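Local coordinates for aclacinomycin-N/aclacinomycin-A oxidase (Streptomyces galilaeus, PDB 2IPI), which oxidises the terminal sugar of aclacinomycin N, and then that of aclacinomycin A, with oxygen as electron acceptor and a bicovalently attached FAD as cofactor, at residues G147-V152 / N351-G356; F358-S363 / A432-N437; Y381-A386 / Y445-A450. All coordinates share one frame; numbering follows the deposited sequence.

Contact 1 of 3, residues G147-V152 / N351-G356. With FAD (flavin-adenine dinucleotide), chain F.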
loop_
_atom_site.group_PDB
_atom_site.type_symbol
_atom_site.label_atom_id
_atom_site.label_comp_id
_atom_site.label_asym_id
_atom_site.label_seq_id
_atom_site.Cartn_x
_atom_site.Cartn_y
_atom_site.Cartn_z
ATOM N N GLY A 147 -0.667 6.120 -3.198
ATOM C CA GLY A 147 0.608 5.955 -2.530
ATOM C C GLY A 147 1.645 7.025 -2.845
ATOM O O GLY A 147 1.389 7.944 -3.626
ATOM N N VAL A 148 2.804 6.877 -2.216
ATOM C CA VAL A 148 3.954 7.738 -2.417
ATOM C C VAL A 148 4.844 7.296 -3.566
ATOM O O VAL A 148 5.266 8.116 -4.394
ATOM C CB VAL A 148 4.844 7.792 -1.153
ATOM C CG1 VAL A 148 5.813 8.957 -1.255
ATOM C CG2 VAL A 148 4.000 7.898 0.099
ATOM N N CYS A 149 5.206 6.019 -3.667
ATOM C CA CYS A 149 6.293 5.715 -4.614
ATOM C C CYS A 149 5.862 5.813 -6.076
ATOM O O CYS A 149 4.874 5.188 -6.478
ATOM C CB CYS A 149 6.878 4.338 -4.280
ATOM S SG CYS A 149 6.992 3.953 -2.514
ATOM N N PRO A 150 6.570 6.592 -6.892
ATOM C CA PRO A 150 6.149 6.866 -8.271
ATOM C C PRO A 150 6.194 5.657 -9.204
ATOM O O PRO A 150 5.448 5.637 -10.198
ATOM C CB PRO A 150 7.177 7.892 -8.772
ATOM C CG PRO A 150 7.856 8.416 -7.552
ATOM C CD PRO A 150 7.839 7.265 -6.581
ATOM N N GLN A 151 7.048 4.686 -8.924
ATOM C CA GLN A 151 7.228 3.482 -9.717
ATOM C C GLN A 151 6.263 2.373 -9.307
ATOM O O GLN A 151 6.284 1.287 -9.892
ATOM C CB GLN A 151 8.660 2.935 -9.606
ATOM C CG GLN A 151 9.093 2.100 -10.810
ATOM C CD GLN A 151 9.964 0.907 -10.474
ATOM O OE1 GLN A 151 9.765 0.208 -9.475
ATOM N NE2 GLN A 151 10.967 0.619 -11.304
ATOM N N VAL A 152 5.434 2.609 -8.299
ATOM C CA VAL A 152 4.455 1.615 -7.862
ATOM C C VAL A 152 3.401 1.386 -8.935
ATOM O O VAL A 152 3.005 2.301 -9.670
ATOM C CB VAL A 152 3.768 2.031 -6.552
ATOM C CG1 VAL A 152 2.607 1.094 -6.231
ATOM C CG2 VAL A 152 4.742 2.014 -5.379
ATOM N N ASN A 351 11.870 10.615 -7.377
ATOM C CA ASN A 351 12.290 9.224 -7.183
ATOM C C ASN A 351 13.295 9.137 -6.032
ATOM O O ASN A 351 14.441 8.716 -6.203
ATOM C CB ASN A 351 12.881 8.636 -8.456
ATOM C CG ASN A 351 13.972 9.438 -9.119
ATOM O OD1 ASN A 351 14.367 9.158 -10.254
ATOM N ND2 ASN A 351 14.495 10.452 -8.440
ATOM N N LYS A 352 12.867 9.577 -4.841
ATOM C CA LYS A 352 13.735 9.455 -3.677
ATOM C C LYS A 352 13.488 8.142 -2.940
ATOM O O LYS A 352 13.466 8.088 -1.713
ATOM C CB LYS A 352 13.526 10.636 -2.727
ATOM N N PHE A 353 13.294 7.063 -3.710
ATOM C CA PHE A 353 13.200 5.724 -3.134
ATOM C C PHE A 353 14.205 4.789 -3.813
ATOM O O PHE A 353 13.916 3.644 -4.119
ATOM C CB PHE A 353 11.787 5.172 -3.254
ATOM C CG PHE A 353 10.710 6.218 -3.004
ATOM C CD1 PHE A 353 10.306 7.086 -4.006
ATOM C CD2 PHE A 353 10.130 6.312 -1.752
ATOM C CE1 PHE A 353 9.331 8.035 -3.746
ATOM C CE2 PHE A 353 9.145 7.250 -1.504
ATOM C CZ PHE A 353 8.740 8.113 -2.503
ATOM N N ASP A 354 15.400 5.331 -4.038
ATOM C CA ASP A 354 16.502 4.636 -4.689
ATOM C C ASP A 354 16.887 3.371 -3.934
ATOM O O ASP A 354 17.222 3.431 -2.743
ATOM C CB ASP A 354 17.714 5.572 -4.795
ATOM C CG ASP A 354 18.984 4.926 -5.300
ATOM O OD1 ASP A 354 19.499 5.350 -6.364
ATOM O OD2 ASP A 354 19.517 3.999 -4.652
ATOM N N THR A 355 16.875 2.229 -4.621
ATOM C CA THR A 355 17.254 0.973 -3.963
ATOM C C THR A 355 18.745 0.898 -3.679
ATOM O O THR A 355 19.181 0.300 -2.692
ATOM C CB THR A 355 16.819 -0.233 -4.815
ATOM O OG1 THR A 355 16.307 -1.250 -3.949
ATOM C CG2 THR A 355 18.008 -0.814 -5.563
ATOM N N GLY A 356 19.582 1.509 -4.518
ATOM C CA GLY A 356 21.017 1.550 -4.340
ATOM C C GLY A 356 21.684 0.199 -4.214
ATOM O O GLY A 356 22.684 0.059 -3.503
HETATM P PA FAD F . 2.581 -6.322 -8.420
HETATM O O1A FAD F . 3.581 -7.182 -7.922
HETATM O O2A FAD F . 2.514 -6.368 -9.880
HETATM O O5B FAD F . 1.178 -6.661 -7.795
HETATM C C5B FAD F . 0.988 -6.831 -6.449
HETATM C C4B FAD F . -0.216 -7.734 -6.194
HETATM O O4B FAD F . -1.277 -7.324 -7.013
HETATM C C3B FAD F . 0.070 -9.184 -6.627
HETATM O O3B FAD F . -0.709 -10.071 -5.910
HETATM C C2B FAD F . -0.384 -9.206 -8.076
HETATM O O2B FAD F . -0.709 -10.471 -8.585
HETATM C C1B FAD F . -1.563 -8.263 -7.988
HETATM N N9A FAD F . -1.944 -7.666 -9.283
HETATM C C8A FAD F . -1.147 -7.005 -10.133
HETATM N N7A FAD F . -1.837 -6.593 -11.186
HETATM C C5A FAD F . -3.090 -7.019 -11.023
HETATM C C6A FAD F . -4.239 -6.886 -11.792
HETATM N N6A FAD F . -4.182 -6.186 -12.859
HETATM N N1A FAD F . -5.376 -7.407 -11.363
HETATM C C2A FAD F . -5.395 -8.024 -10.204
HETATM N N3A FAD F . -4.328 -8.157 -9.439
HETATM C C4A FAD F . -3.186 -7.683 -9.837
HETATM N N1 FAD F . 1.359 1.119 -0.691
HETATM C C2 FAD F . 0.548 2.085 -0.143
HETATM O O2 FAD F . -0.543 1.893 0.179
HETATM N N3 FAD F . 1.068 3.339 0.023
HETATM C C4 FAD F . 2.364 3.656 -0.343
HETATM O O4 FAD F . 2.734 4.793 -0.260
HETATM C C4X FAD F . 3.172 2.670 -0.915
HETATM N N5 FAD F . 4.465 2.915 -1.270
HETATM C C5X FAD F . 5.228 1.977 -1.887
HETATM C C6 FAD F . 6.518 2.283 -2.326
HETATM C C7 FAD F . 7.287 1.309 -2.893
HETATM C C7M FAD F . 8.609 1.734 -3.440
HETATM C C8 FAD F . 6.766 0.033 -3.130
HETATM C C8M FAD F . 7.514 -0.922 -4.034
HETATM C C9 FAD F . 5.483 -0.223 -2.700
HETATM C C9A FAD F . 4.705 0.702 -2.052
HETATM N N10 FAD F . 3.428 0.404 -1.614
HETATM C C10 FAD F . 2.648 1.392 -1.091
HETATM C "C1'" FAD F . 3.037 -0.990 -1.246
HETATM C "C2'" FAD F . 2.429 -1.832 -2.370
HETATM O "O2'" FAD F . 3.212 -2.831 -2.935
HETATM C "C3'" FAD F . 1.812 -1.023 -3.487
HETATM O "O3'" FAD F . 0.855 -0.127 -3.014
HETATM C "C4'" FAD F . 1.343 -2.097 -4.516
HETATM O "O4'" FAD F . 1.130 -3.350 -4.006
HETATM C "C5'" FAD F . 2.155 -2.335 -5.767
HETATM O "O5'" FAD F . 1.449 -3.132 -6.658
HETATM P P FAD F . 2.178 -3.490 -7.992
HETATM O O1P FAD F . 1.267 -3.501 -9.079
HETATM O O2P FAD F . 3.230 -2.584 -8.157
HETATM O O3P FAD F . 2.885 -4.892 -7.802
#

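Contact 2 of 3, residues F358-S363 / A432-N437. With AKY (methyl (2S,4R)-2-ethyl-2,5,7-trihydroxy-6,11-dioxo-4-{[2,3,6-trideoxy-4-O-{2,6-dideoxy-4-O-[(2S,6S)-6-methyl-5-oxotetrahydro-2h -pyran-2-yl]-alpha-D-lyxo-hexopyranosyl}-3-(dimethylamino)-D-ribo-hexopyranosyl]oxy}-1,2,3,4,6,11-hexahydrotetracene-1-c arboxylate), chain E.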
loop_
_atom_site.group_PDB
_atom_site.type_symbol
_atom_site.label_atom_id
_atom_site.label_comp_id
_atom_site.label_asym_id
_atom_site.label_seq_id
_atom_site.Cartn_x
_atom_site.Cartn_y
_atom_site.Cartn_z
ATOM N N PHE A 358 20.783 -2.465 -2.710
ATOM C CA PHE A 358 20.210 -3.242 -1.609
ATOM C C PHE A 358 18.765 -3.594 -1.957
ATOM O O PHE A 358 17.846 -2.893 -1.557
ATOM C CB PHE A 358 20.268 -2.495 -0.287
ATOM C CG PHE A 358 21.602 -1.838 0.014
ATOM C CD1 PHE A 358 22.611 -2.502 0.676
ATOM C CD2 PHE A 358 21.817 -0.528 -0.400
ATOM C CE1 PHE A 358 23.823 -1.895 0.951
ATOM C CE2 PHE A 358 23.013 0.103 -0.115
ATOM C CZ PHE A 358 24.011 -0.579 0.553
ATOM N N ASP A 359 18.606 -4.679 -2.721
ATOM C CA ASP A 359 17.298 -4.950 -3.307
ATOM C C ASP A 359 16.522 -6.030 -2.550
ATOM O O ASP A 359 15.355 -6.254 -2.898
ATOM C CB ASP A 359 17.434 -5.333 -4.776
ATOM C CG ASP A 359 18.143 -6.656 -4.991
ATOM O OD1 ASP A 359 18.142 -7.162 -6.135
ATOM O OD2 ASP A 359 18.739 -7.199 -4.039
ATOM N N ARG A 360 17.143 -6.649 -1.554
ATOM C CA ARG A 360 16.469 -7.689 -0.788
ATOM C C ARG A 360 15.760 -7.098 0.427
ATOM O O ARG A 360 16.395 -6.354 1.183
ATOM C CB ARG A 360 17.458 -8.771 -0.340
ATOM C CG ARG A 360 18.214 -9.494 -1.433
ATOM C CD ARG A 360 18.629 -10.884 -0.935
ATOM N NE ARG A 360 18.837 -11.824 -2.022
ATOM C CZ ARG A 360 18.208 -12.941 -2.326
ATOM N NH1 ARG A 360 18.600 -13.634 -3.391
ATOM N NH2 ARG A 360 17.195 -13.412 -1.618
ATOM N N THR A 361 14.481 -7.399 0.633
ATOM C CA THR A 361 13.724 -6.866 1.752
ATOM C C THR A 361 12.766 -7.876 2.392
ATOM O O THR A 361 12.288 -8.825 1.786
ATOM C CB THR A 361 12.850 -5.649 1.363
ATOM O OG1 THR A 361 11.821 -6.118 0.467
ATOM C CG2 THR A 361 13.631 -4.584 0.619
ATOM N N LYS A 362 12.476 -7.634 3.655
ATOM C CA LYS A 362 11.425 -8.264 4.426
ATOM C C LYS A 362 10.678 -7.218 5.230
ATOM O O LYS A 362 11.324 -6.429 5.930
ATOM C CB LYS A 362 11.991 -9.358 5.343
ATOM C CG LYS A 362 10.958 -10.131 6.143
ATOM C CD LYS A 362 9.661 -10.395 5.425
ATOM C CE LYS A 362 9.165 -11.823 5.344
ATOM N NZ LYS A 362 7.665 -11.853 5.304
ATOM N N SER A 363 9.343 -7.160 5.151
ATOM C CA SER A 363 8.653 -6.140 5.943
ATOM C C SER A 363 7.321 -6.603 6.510
ATOM O O SER A 363 6.744 -7.628 6.132
ATOM C CB SER A 363 8.447 -4.854 5.127
ATOM O OG SER A 363 8.077 -5.159 3.799
ATOM N N ALA A 432 23.490 -14.224 1.339
ATOM C CA ALA A 432 24.186 -14.937 2.404
ATOM C C ALA A 432 23.753 -14.443 3.778
ATOM O O ALA A 432 23.842 -15.162 4.771
ATOM C CB ALA A 432 25.696 -14.828 2.220
ATOM N N HIS A 433 23.263 -13.213 3.878
ATOM C CA HIS A 433 22.790 -12.659 5.142
ATOM C C HIS A 433 21.274 -12.694 5.268
ATOM O O HIS A 433 20.716 -12.036 6.143
ATOM C CB HIS A 433 23.256 -11.203 5.312
ATOM C CG HIS A 433 24.637 -10.906 4.819
ATOM N ND1 HIS A 433 24.948 -9.743 4.156
ATOM C CD2 HIS A 433 25.785 -11.620 4.873
ATOM C CE1 HIS A 433 26.227 -9.744 3.831
ATOM N NE2 HIS A 433 26.763 -10.872 4.261
ATOM N N ASP A 434 20.557 -13.427 4.433
ATOM C CA ASP A 434 19.102 -13.511 4.578
ATOM C C ASP A 434 18.676 -13.941 5.974
ATOM O O ASP A 434 17.699 -13.504 6.584
ATOM C CB ASP A 434 18.550 -14.520 3.560
ATOM C CG ASP A 434 18.546 -14.042 2.129
ATOM O OD1 ASP A 434 19.039 -12.926 1.831
ATOM O OD2 ASP A 434 18.028 -14.797 1.263
ATOM N N ASP A 435 19.451 -14.877 6.529
ATOM C CA ASP A 435 19.125 -15.407 7.850
ATOM C C ASP A 435 19.253 -14.358 8.942
ATOM O O ASP A 435 18.395 -14.236 9.821
ATOM C CB ASP A 435 20.016 -16.621 8.158
ATOM C CG ASP A 435 19.561 -17.841 7.362
ATOM O OD1 ASP A 435 18.336 -18.063 7.261
ATOM O OD2 ASP A 435 20.435 -18.559 6.834
ATOM N N ALA A 436 20.324 -13.575 8.920
ATOM C CA ALA A 436 20.508 -12.563 9.961
ATOM C C ALA A 436 19.444 -11.485 9.821
ATOM O O ALA A 436 18.820 -11.062 10.790
ATOM C CB ALA A 436 21.906 -11.968 9.882
ATOM N N ASN A 437 19.226 -11.044 8.577
ATOM C CA ASN A 437 18.194 -10.022 8.361
ATOM C C ASN A 437 16.823 -10.521 8.779
ATOM O O ASN A 437 16.139 -9.866 9.575
ATOM C CB ASN A 437 18.207 -9.571 6.896
ATOM C CG ASN A 437 19.306 -8.569 6.602
ATOM O OD1 ASN A 437 19.142 -7.385 6.924
ATOM N ND2 ASN A 437 20.388 -9.034 5.980
HETATM O O15 AKY E . 3.348 2.647 2.940
HETATM C C42 AKY E . 4.488 2.656 2.440
HETATM C C40 AKY E . 5.175 4.034 2.282
HETATM C C38 AKY E . 6.566 3.989 1.794
HETATM C C39 AKY E . 5.394 1.369 2.265
HETATM C C41 AKY E . 5.593 0.247 2.974
HETATM O O14 AKY E . 6.483 1.529 1.387
HETATM C C37 AKY E . 7.261 2.676 1.705
HETATM O O13 AKY E . 8.389 2.819 0.880
HETATM C C35 AKY E . 9.535 2.134 1.291
HETATM C C34 AKY E . 10.607 3.064 1.868
HETATM C C36 AKY E . 10.051 4.214 2.510
HETATM O O11 AKY E . 11.680 3.496 0.869
HETATM C C33 AKY E . 10.063 1.210 0.208
HETATM O O12 AKY E . 9.085 0.211 -0.384
HETATM C C32 AKY E . 10.909 1.837 -0.711
HETATM C C31 AKY E . 12.051 2.373 -0.087
HETATM O O7 AKY E . 18.181 2.405 2.061
HETATM C C7 AKY E . 19.196 2.272 1.065
HETATM C C8 AKY E . 19.327 3.543 0.320
HETATM C C9 AKY E . 20.173 4.521 1.094
HETATM O O9 AKY E . 19.652 4.557 2.378
HETATM C C13 AKY E . 20.162 5.827 0.384
HETATM C C14 AKY E . 18.693 6.254 0.394
HETATM C C20 AKY E . 20.451 1.928 1.801
HETATM C C19 AKY E . 21.565 2.766 1.895
HETATM C C10 AKY E . 21.567 4.023 1.060
HETATM C C11 AKY E . 22.719 2.343 2.554
HETATM C C18 AKY E . 22.785 1.068 3.116
HETATM C C17 AKY E . 21.680 0.212 3.026
HETATM C C6 AKY E . 20.534 0.662 2.380
HETATM O O6 AKY E . 19.454 -0.140 2.271
HETATM C C12 AKY E . 23.983 0.637 3.730
HETATM O O3 AKY E . 24.978 1.389 3.832
HETATM C C15 AKY E . 24.061 -0.684 4.234
HETATM C C1 AKY E . 25.264 -1.133 4.777
HETATM C C2 AKY E . 25.414 -2.440 5.242
HETATM C C3 AKY E . 24.315 -3.295 5.162
HETATM C C16 AKY E . 22.951 -1.552 4.140
HETATM C C5 AKY E . 21.756 -1.106 3.536
HETATM O O5 AKY E . 20.743 -1.811 3.361
HETATM C C4 AKY E . 23.107 -2.861 4.623
HETATM O O4 AKY E . 22.085 -3.753 4.565
HETATM O O18 AKY E . 12.899 1.432 0.591
HETATM C C45 AKY E . 17.015 1.636 1.731
HETATM C C43 AKY E . 21.976 3.613 -0.352
HETATM O O16 AKY E . 21.663 2.513 -0.822
HETATM O O17 AKY E . 22.727 4.447 -1.128
HETATM C C44 AKY E . 23.945 3.764 -1.447
HETATM O O19 AKY E . 16.527 1.888 0.436
HETATM C C47 AKY E . 14.574 1.397 2.343
HETATM N N11 AKY E . 14.051 0.092 2.784
HETATM C C52 AKY E . 13.164 0.030 3.895
HETATM C C51 AKY E . 13.834 -0.911 1.797
HETATM C C46 AKY E . 15.939 1.919 2.775
HETATM C C48 AKY E . 14.166 1.987 0.992
HETATM C C49 AKY E . 15.201 1.643 -0.065
HETATM C C50 AKY E . 14.938 0.520 -1.076
#

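Contact 3 of 3, residues Y381-A386 / Y445-A450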
loop_
_atom_site.group_PDB
_atom_site.type_symbol
_atom_site.label_atom_id
_atom_site.label_comp_id
_atom_site.label_asym_id
_atom_site.label_seq_id
_atom_site.Cartn_x
_atom_site.Cartn_y
_atom_site.Cartn_z
ATOM N N TYR A 381 13.184 1.298 21.056
ATOM C CA TYR A 381 14.505 1.883 21.277
ATOM C C TYR A 381 15.593 0.819 21.355
ATOM O O TYR A 381 16.626 0.944 20.687
ATOM C CB TYR A 381 14.520 2.756 22.539
ATOM C CG TYR A 381 15.846 3.462 22.748
ATOM C CD1 TYR A 381 16.066 4.697 22.144
ATOM C CD2 TYR A 381 16.866 2.935 23.521
ATOM C CE1 TYR A 381 17.262 5.361 22.313
ATOM C CE2 TYR A 381 18.067 3.598 23.701
ATOM C CZ TYR A 381 18.258 4.818 23.092
ATOM O OH TYR A 381 19.440 5.503 23.247
ATOM N N ARG A 382 15.432 -0.224 22.166
ATOM C CA ARG A 382 16.533 -1.182 22.325
ATOM C C ARG A 382 16.913 -1.845 21.011
ATOM O O ARG A 382 18.086 -2.034 20.665
ATOM C CB ARG A 382 16.171 -2.260 23.339
ATOM C CG ARG A 382 17.362 -2.992 23.952
ATOM C CD ARG A 382 16.834 -4.157 24.795
ATOM N NE ARG A 382 15.539 -3.831 25.409
ATOM C CZ ARG A 382 14.423 -4.519 25.239
ATOM N NH1 ARG A 382 14.422 -5.586 24.461
ATOM N NH2 ARG A 382 13.275 -4.190 25.807
ATOM N N HIS A 383 15.898 -2.254 20.251
ATOM C CA HIS A 383 16.206 -2.928 18.984
ATOM C C HIS A 383 16.718 -1.956 17.944
ATOM O O HIS A 383 17.453 -2.317 17.016
ATOM C CB HIS A 383 14.961 -3.637 18.468
ATOM C CG HIS A 383 14.949 -5.092 18.842
ATOM N ND1 HIS A 383 14.325 -5.568 19.973
ATOM C CD2 HIS A 383 15.498 -6.160 18.232
ATOM C CE1 HIS A 383 14.490 -6.873 20.036
ATOM N NE2 HIS A 383 15.194 -7.268 18.993
ATOM N N LEU A 384 16.329 -0.679 18.082
ATOM C CA LEU A 384 16.850 0.227 17.045
ATOM C C LEU A 384 18.247 0.669 17.463
ATOM O O LEU A 384 19.133 0.773 16.626
ATOM C CB LEU A 384 15.882 1.378 16.798
ATOM C CG LEU A 384 14.634 1.042 15.964
ATOM C CD1 LEU A 384 13.568 2.125 16.066
ATOM C CD2 LEU A 384 15.008 0.795 14.512
ATOM N N SER A 385 18.464 0.911 18.748
ATOM C CA SER A 385 19.750 1.417 19.209
ATOM C C SER A 385 20.893 0.418 19.048
ATOM O O SER A 385 22.055 0.815 18.891
ATOM C CB SER A 385 19.648 1.852 20.675
ATOM O OG SER A 385 20.784 2.656 20.978
ATOM N N ALA A 386 20.580 -0.869 19.085
ATOM C CA ALA A 386 21.566 -1.937 19.040
ATOM C C ALA A 386 22.434 -1.907 17.792
ATOM O O ALA A 386 22.036 -1.543 16.692
ATOM C CB ALA A 386 20.894 -3.306 19.159
ATOM N N TYR A 445 9.141 -7.273 15.679
ATOM C CA TYR A 445 7.698 -7.363 15.522
ATOM C C TYR A 445 7.024 -8.171 16.630
ATOM O O TYR A 445 6.097 -7.676 17.274
ATOM C CB TYR A 445 7.374 -8.000 14.169
ATOM C CG TYR A 445 5.967 -7.741 13.679
ATOM C CD1 TYR A 445 4.994 -8.722 13.730
ATOM C CD2 TYR A 445 5.625 -6.505 13.144
ATOM C CE1 TYR A 445 3.703 -8.485 13.278
ATOM C CE2 TYR A 445 4.345 -6.260 12.691
ATOM C CZ TYR A 445 3.391 -7.249 12.759
ATOM O OH TYR A 445 2.120 -6.997 12.300
ATOM N N ARG A 446 7.477 -9.405 16.833
ATOM C CA ARG A 446 6.898 -10.278 17.847
ATOM C C ARG A 446 6.998 -9.654 19.235
ATOM O O ARG A 446 6.140 -9.779 20.106
ATOM C CB ARG A 446 7.587 -11.644 17.834
ATOM N N GLU A 447 8.111 -8.958 19.451
ATOM C CA GLU A 447 8.343 -8.354 20.766
ATOM C C GLU A 447 7.440 -7.162 20.997
ATOM O O GLU A 447 6.905 -7.005 22.107
ATOM C CB GLU A 447 9.818 -7.980 20.857
ATOM C CG GLU A 447 10.415 -8.052 22.253
ATOM C CD GLU A 447 11.787 -7.392 22.245
ATOM O OE1 GLU A 447 12.755 -8.088 21.867
ATOM O OE2 GLU A 447 11.846 -6.195 22.595
ATOM N N ILE A 448 7.208 -6.267 20.021
ATOM C CA ILE A 448 6.243 -5.238 20.420
ATOM C C ILE A 448 4.814 -5.769 20.351
ATOM O O ILE A 448 3.896 -5.118 20.863
ATOM C CB ILE A 448 6.326 -3.917 19.642
ATOM C CG1 ILE A 448 5.107 -3.686 18.736
ATOM C CG2 ILE A 448 7.634 -3.763 18.884
ATOM C CD1 ILE A 448 5.524 -3.435 17.318
ATOM N N PHE A 449 4.543 -6.925 19.742
ATOM C CA PHE A 449 3.141 -7.368 19.738
ATOM C C PHE A 449 2.982 -8.637 20.584
ATOM O O PHE A 449 1.973 -9.334 20.509
ATOM C CB PHE A 449 2.629 -7.596 18.317
ATOM C CG PHE A 449 2.405 -6.260 17.610
ATOM C CD1 PHE A 449 1.505 -5.351 18.130
ATOM C CD2 PHE A 449 3.107 -5.954 16.455
ATOM C CE1 PHE A 449 1.276 -4.130 17.511
ATOM C CE2 PHE A 449 2.891 -4.738 15.820
ATOM C CZ PHE A 449 1.986 -3.847 16.362
ATOM N N ALA A 450 4.027 -8.845 21.367
ATOM C CA ALA A 450 4.232 -9.971 22.255
ATOM C C ALA A 450 3.063 -10.214 23.194
ATOM O O ALA A 450 2.782 -11.374 23.517
ATOM C CB ALA A 450 5.512 -9.756 23.061
#

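Contact 1 of 3, residues G147-V152 / N351-G356
Phe353 lays its ring against the short run of backbone that carries the flavin-linked cysteine, and three residues of that run receive it. Cys149 sits over one face: its CA lies 4.2 Å from the ring centroid of Phe353, a CH-pi contact offset toward the rim. The sulfur shares that face in a sulfur-aromatic contact, SG of Cys149 also lying 4.2 Å from the centroid of Phe353. Val148 comes in at the ring edge, CG1 touching CZ of Phe353 at 3.3 Å; with chi1 at -165° this methyl stands opposite the backbone N and reaches Phe353, while CG2 is left beside the flavin O4. Pro150 packs obliquely, its CD 3.3 Å from CE1 of Phe353.

The packing is closest on the flavin side. SG of Cys149 is bonded to C6 of FAD at 1.7 Å, one half of the double linkage that His89 completes, and the amide N of Val148 donates an almost straight hydrogen bond (170°) to O4 of FAD at 2.9 Å. The flavin is thus gripped at its benzenoid and pyrimidine ends by consecutive residues. The far side is looser: Asn351 and Asp354 are exposed, and the side chain of Asn351 leads away from the cysteine loop. Asp354, Thr355 and Gly356 touch the bound anthracycline.

Cys149 to Val152 form a type I turn in the loop that joins helix 129-140 to helix 154-157, tied back to Thr128, Leu129 and Gly130. Residues 351-356 reach it from the connection between helix 344-348 and strand 360-368.

Contact 2 of 3, residues F358-S363 / A432-N437
Arg360 turns its CG away from its own carbonyl carbon (chi1 -59°) and then runs extended from CG to NE, which carries the guanidinium across to Asp434; the aspartate, with chi1 -73°, swings its carboxylate back to meet it. The two side chains cross at about a right angle, their flat ends tilted 45° apart. NH2 of Arg360 and OD2 of Asp434 form a salt bridge at 3.3 Å; OD2 stands off to one side of the flat guanidinium, away from the line of any of its N-H bonds, so attraction of charge is what remains. The other oxygen, OD1 of Asp434, lies 3.5 Å from CD of Arg360 and accepts a hydrogen bond from Trp428 NE1, probably the carboxylate's firmer hold.

Asp434 opens helix 434-448, with His433 at its N-cap. In that first turn the O of His433 takes two bonds from Asn437, one from the backbone N and one, at 3.0 Å, from ND2 above the carbonyl plane.

On the ligand side, one face of the Phe358 ring lies against the aglycone of AKY, whose C17 is 3.3 Å above the ring plane, over its centre, and CG2 of Thr361 touches the dimethylamino carbon C51 of AKY at 3.9 Å. Asp359 and Arg360 together face Trp428, a classic beta bulge at the start of strand 360-368, beside the anthracycline-binding pocket.

Contact 3 of 3, residues Y381-A386 / Y445-A450
The guanidinium of Arg382 and the carboxylate of Glu447 face each other across the gap with their planes nearly aligned, 19° apart, although OE2 approaches the guanidinium obliquely. The imidazole of His383 also has this carboxylate near its edge, but its modelled place there is doubtful. Within each segment, one face of the Tyr381 ring takes CB of Ser385, 3.8 Å above its plane, and one face of the Tyr445 ring has CD2 of Phe449, the residue that follows the helix end, 3.9 Å over its centre.

The interaction that can be named between the segments is a salt bridge with a weak hydrogen bond: NH1 of Arg382 lies 3.2 Å from OE2 of Glu447, with an N-H...O angle of only 135°. The arginine starts opposite its backbone N (chi1 -159°) and bends at chi3 toward the glutamate, whose chain is extended beyond CG. The position of OE2 is somewhat uncertain, and Thr379 shares it through another weak hydrogen bond. The pairing is therefore a weak, partly exposed surface ion pair.

Inward, the same turns pack on their neighbours. Tyr381 meets Phe265 edge-to-face and Leu384 touches that residue of helix 262-278, while Tyr445 and Ile448 rest on Met424 of strand 420-428. The contact thus bridges the C-terminal ends of helices 374-385 and 434-448.

From the N terminus the chain first reaches the cysteine loop of contact 1, which closes 199 residues later, when 351-356 returns to the flavin-binding part of the fold. Contact 2 opens almost at once, since 358-363 adjoins 351-356 in sequence. Before it closes at 432-437, contact 3 has opened at 381-386; it closes last, at 445-450, so contacts 2 and 3 cross while contact 1 precedes both. Helix 434-448 serves both crossing contacts, its start in one and its end in the other. Contact 1 ties the flavin domain to the substrate side; contact 2 joins the edge strand 360-368 of the seven-stranded sheet to helix 434-448, and contact 3 joins that helix to helix 374-385.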